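PDB 4FD7: putative arylalkylamine N-Acetyltransferase 7 from Aedes aegypti, which probably transfers an acetyl group from acetyl-CoA to the amino group of an acceptor, as a GNAT-family N-acetyltransferase. Local coordinates for residues G100-D105 / R170-L175. Numbering follows the deposited sequence.
Sequences GVNILD and RARIPL
In the core of the GNAT fold, Asn-102 and Leu-104, both from central-sheet strand 98-108, meet Arg-172 and Leu-175 of helix 172-179. The polar link is a hydrogen bond from Arg-172 NH2 to Asn-102 OD1, 2.9 Å long and nearly straight at 170°. The oxygen sits almost in the guanidinium plane, while the donor is tilted 31° from the amide's carbonyl plane. Arg-172, extended from CG to NE, reaches across to the sheet. Two waters also bridge the pair at the guanidinium edge: one donates to Asn-102 OD1 (2.8 Å) and accepts from Arg-172 NE, the other accepts from Asn-102 ND2 and, weakly, Arg-172 NH2. OD1 thus takes two bonds, and the hydrogen bond from ND2 to Gly-152 O on adjacent strand 146-155 holds the amide's rotation. Arg-172 NH1 bonds Ser-184 OG and Thr-186 OG1 on strand 183-188, so one buried guanidinium joins the five-stranded and three-stranded sheets. Leu-104 approaches it at a slant, CD2 3.6 Å from Arg-172 NH2, and meets Leu-175 methyl to methyl (CD1 to CD2, 4.2 Å), the side chains pointing opposite ways. This is the GNAT strand-helix-strand unit, whose helical part follows the turn that probably binds the cofactor.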
loop_
_atom_site.group_PDB
_atom_site.type_symbol
_atom_site.label_atom_id
_atom_site.label_comp_id
_atom_site.label_asym_id
_atom_site.label_seq_id
_atom_site.Cartn_x
_atom_site.Cartn_y
_atom_site.Cartn_z
ATOM N N GLY A 100 0.968 -5.972 -10.571
ATOM C CA GLY A 100 0.630 -5.486 -9.250
ATOM C C GLY A 100 0.596 -3.972 -9.230
ATOM O O GLY A 100 1.100 -3.320 -10.140
ATOM N N VAL A 101 -0.017 -3.403 -8.197
ATOM C CA VAL A 101 -0.054 -1.956 -8.046
ATOM C C VAL A 101 -0.025 -1.590 -6.558
ATOM O O VAL A 101 -0.458 -2.366 -5.714
ATOM C CB VAL A 101 -1.236 -1.303 -8.852
ATOM C CG1 VAL A 101 -2.527 -2.034 -8.636
ATOM C CG2 VAL A 101 -1.408 0.175 -8.538
ATOM N N ASN A 102 0.564 -0.438 -6.236
ATOM C CA ASN A 102 0.654 0.043 -4.860
ATOM C C ASN A 102 0.252 1.502 -4.955
ATOM O O ASN A 102 0.951 2.299 -5.583
ATOM C CB ASN A 102 2.099 -0.059 -4.355
ATOM C CG ASN A 102 2.211 -0.232 -2.829
ATOM O OD1 ASN A 102 3.303 -0.477 -2.315
ATOM N ND2 ASN A 102 1.103 -0.089 -2.109
ATOM N N ILE A 103 -0.897 1.843 -4.379
ATOM C CA ILE A 103 -1.349 3.232 -4.384
ATOM C C ILE A 103 -0.686 3.966 -3.226
ATOM O O ILE A 103 -0.866 3.599 -2.067
ATOM C CB ILE A 103 -2.888 3.339 -4.293
ATOM C CG1 ILE A 103 -3.544 2.519 -5.410
ATOM C CG2 ILE A 103 -3.335 4.790 -4.373
ATOM C CD1 ILE A 103 -3.288 3.074 -6.811
ATOM N N LEU A 104 0.095 4.997 -3.547
ATOM C CA LEU A 104 0.925 5.650 -2.554
ATOM C C LEU A 104 0.633 7.149 -2.496
ATOM O O LEU A 104 0.217 7.758 -3.498
ATOM C CB LEU A 104 2.420 5.465 -2.888
ATOM C CG LEU A 104 3.049 4.095 -3.179
ATOM C CD1 LEU A 104 4.540 4.263 -3.419
ATOM C CD2 LEU A 104 2.833 3.118 -2.065
ATOM N N ASP A 105 0.865 7.746 -1.335
ATOM C CA ASP A 105 0.945 9.208 -1.277
ATOM C C ASP A 105 1.902 9.635 -0.176
ATOM O O ASP A 105 2.530 8.792 0.449
ATOM C CB ASP A 105 -0.437 9.860 -1.137
ATOM C CG ASP A 105 -1.091 9.602 0.204
ATOM O OD1 ASP A 105 -0.523 8.883 1.056
ATOM O OD2 ASP A 105 -2.210 10.122 0.396
ATOM N N ARG A 170 10.293 -2.749 -2.698
ATOM C CA ARG A 170 11.701 -2.409 -2.755
ATOM C C ARG A 170 11.884 -1.186 -3.634
ATOM O O ARG A 170 12.778 -0.361 -3.395
ATOM C CB ARG A 170 12.567 -3.590 -3.250
ATOM C CG ARG A 170 14.036 -3.405 -2.879
ATOM C CD ARG A 170 14.938 -4.396 -3.621
ATOM N NE ARG A 170 14.477 -5.765 -3.418
ATOM C CZ ARG A 170 14.783 -6.504 -2.353
ATOM N NH1 ARG A 170 15.554 -6.004 -1.393
ATOM N NH2 ARG A 170 14.320 -7.743 -2.249
ATOM N N ALA A 171 11.020 -1.052 -4.636
ATOM C CA ALA A 171 11.035 0.143 -5.500
ATOM C C ALA A 171 10.835 1.496 -4.791
ATOM O O ALA A 171 11.049 2.550 -5.394
ATOM C CB ALA A 171 10.028 -0.004 -6.635
ATOM N N ARG A 172 10.421 1.477 -3.532
ATOM C CA ARG A 172 10.211 2.718 -2.792
ATOM C C ARG A 172 11.541 3.405 -2.518
ATOM O O ARG A 172 11.618 4.636 -2.361
ATOM C CB ARG A 172 9.481 2.429 -1.481
ATOM C CG ARG A 172 7.988 2.177 -1.668
ATOM C CD ARG A 172 7.311 2.001 -0.317
ATOM N NE ARG A 172 5.981 1.409 -0.466
ATOM C CZ ARG A 172 5.125 1.254 0.538
ATOM N NH1 ARG A 172 5.444 1.663 1.764
ATOM N NH2 ARG A 172 3.945 0.701 0.309
ATOM N N ILE A 173 12.593 2.597 -2.482
ATOM C CA ILE A 173 13.920 3.092 -2.152
ATOM C C ILE A 173 14.426 4.094 -3.203
ATOM O O ILE A 173 14.738 5.240 -2.852
ATOM C CB ILE A 173 14.924 1.935 -1.884
ATOM C CG1 ILE A 173 14.521 1.159 -0.627
ATOM C CG2 ILE A 173 16.310 2.476 -1.736
ATOM C CD1 ILE A 173 15.318 -0.105 -0.410
ATOM N N PRO A 174 14.510 3.690 -4.490
ATOM C CA PRO A 174 14.936 4.731 -5.436
ATOM C C PRO A 174 13.900 5.848 -5.618
ATOM O O PRO A 174 14.302 6.991 -5.828
ATOM C CB PRO A 174 15.157 3.961 -6.754
ATOM C CG PRO A 174 14.400 2.689 -6.595
ATOM C CD PRO A 174 14.376 2.367 -5.137
ATOM N N LEU A 175 12.609 5.540 -5.528
ATOM C CA LEU A 175 11.580 6.579 -5.667
ATOM C C LEU A 175 11.751 7.664 -4.602
ATOM O O LEU A 175 11.700 8.854 -4.918
ATOM C CB LEU A 175 10.167 5.983 -5.583
ATOM C CG LEU A 175 8.988 6.968 -5.540
ATOM C CD1 LEU A 175 8.924 7.860 -6.790
ATOM C CD2 LEU A 175 7.665 6.238 -5.340
HETATM O O HOH W 1 5.800 0.374 -3.124
HETATM O O HOH W 2 1.363 -0.986 0.954
#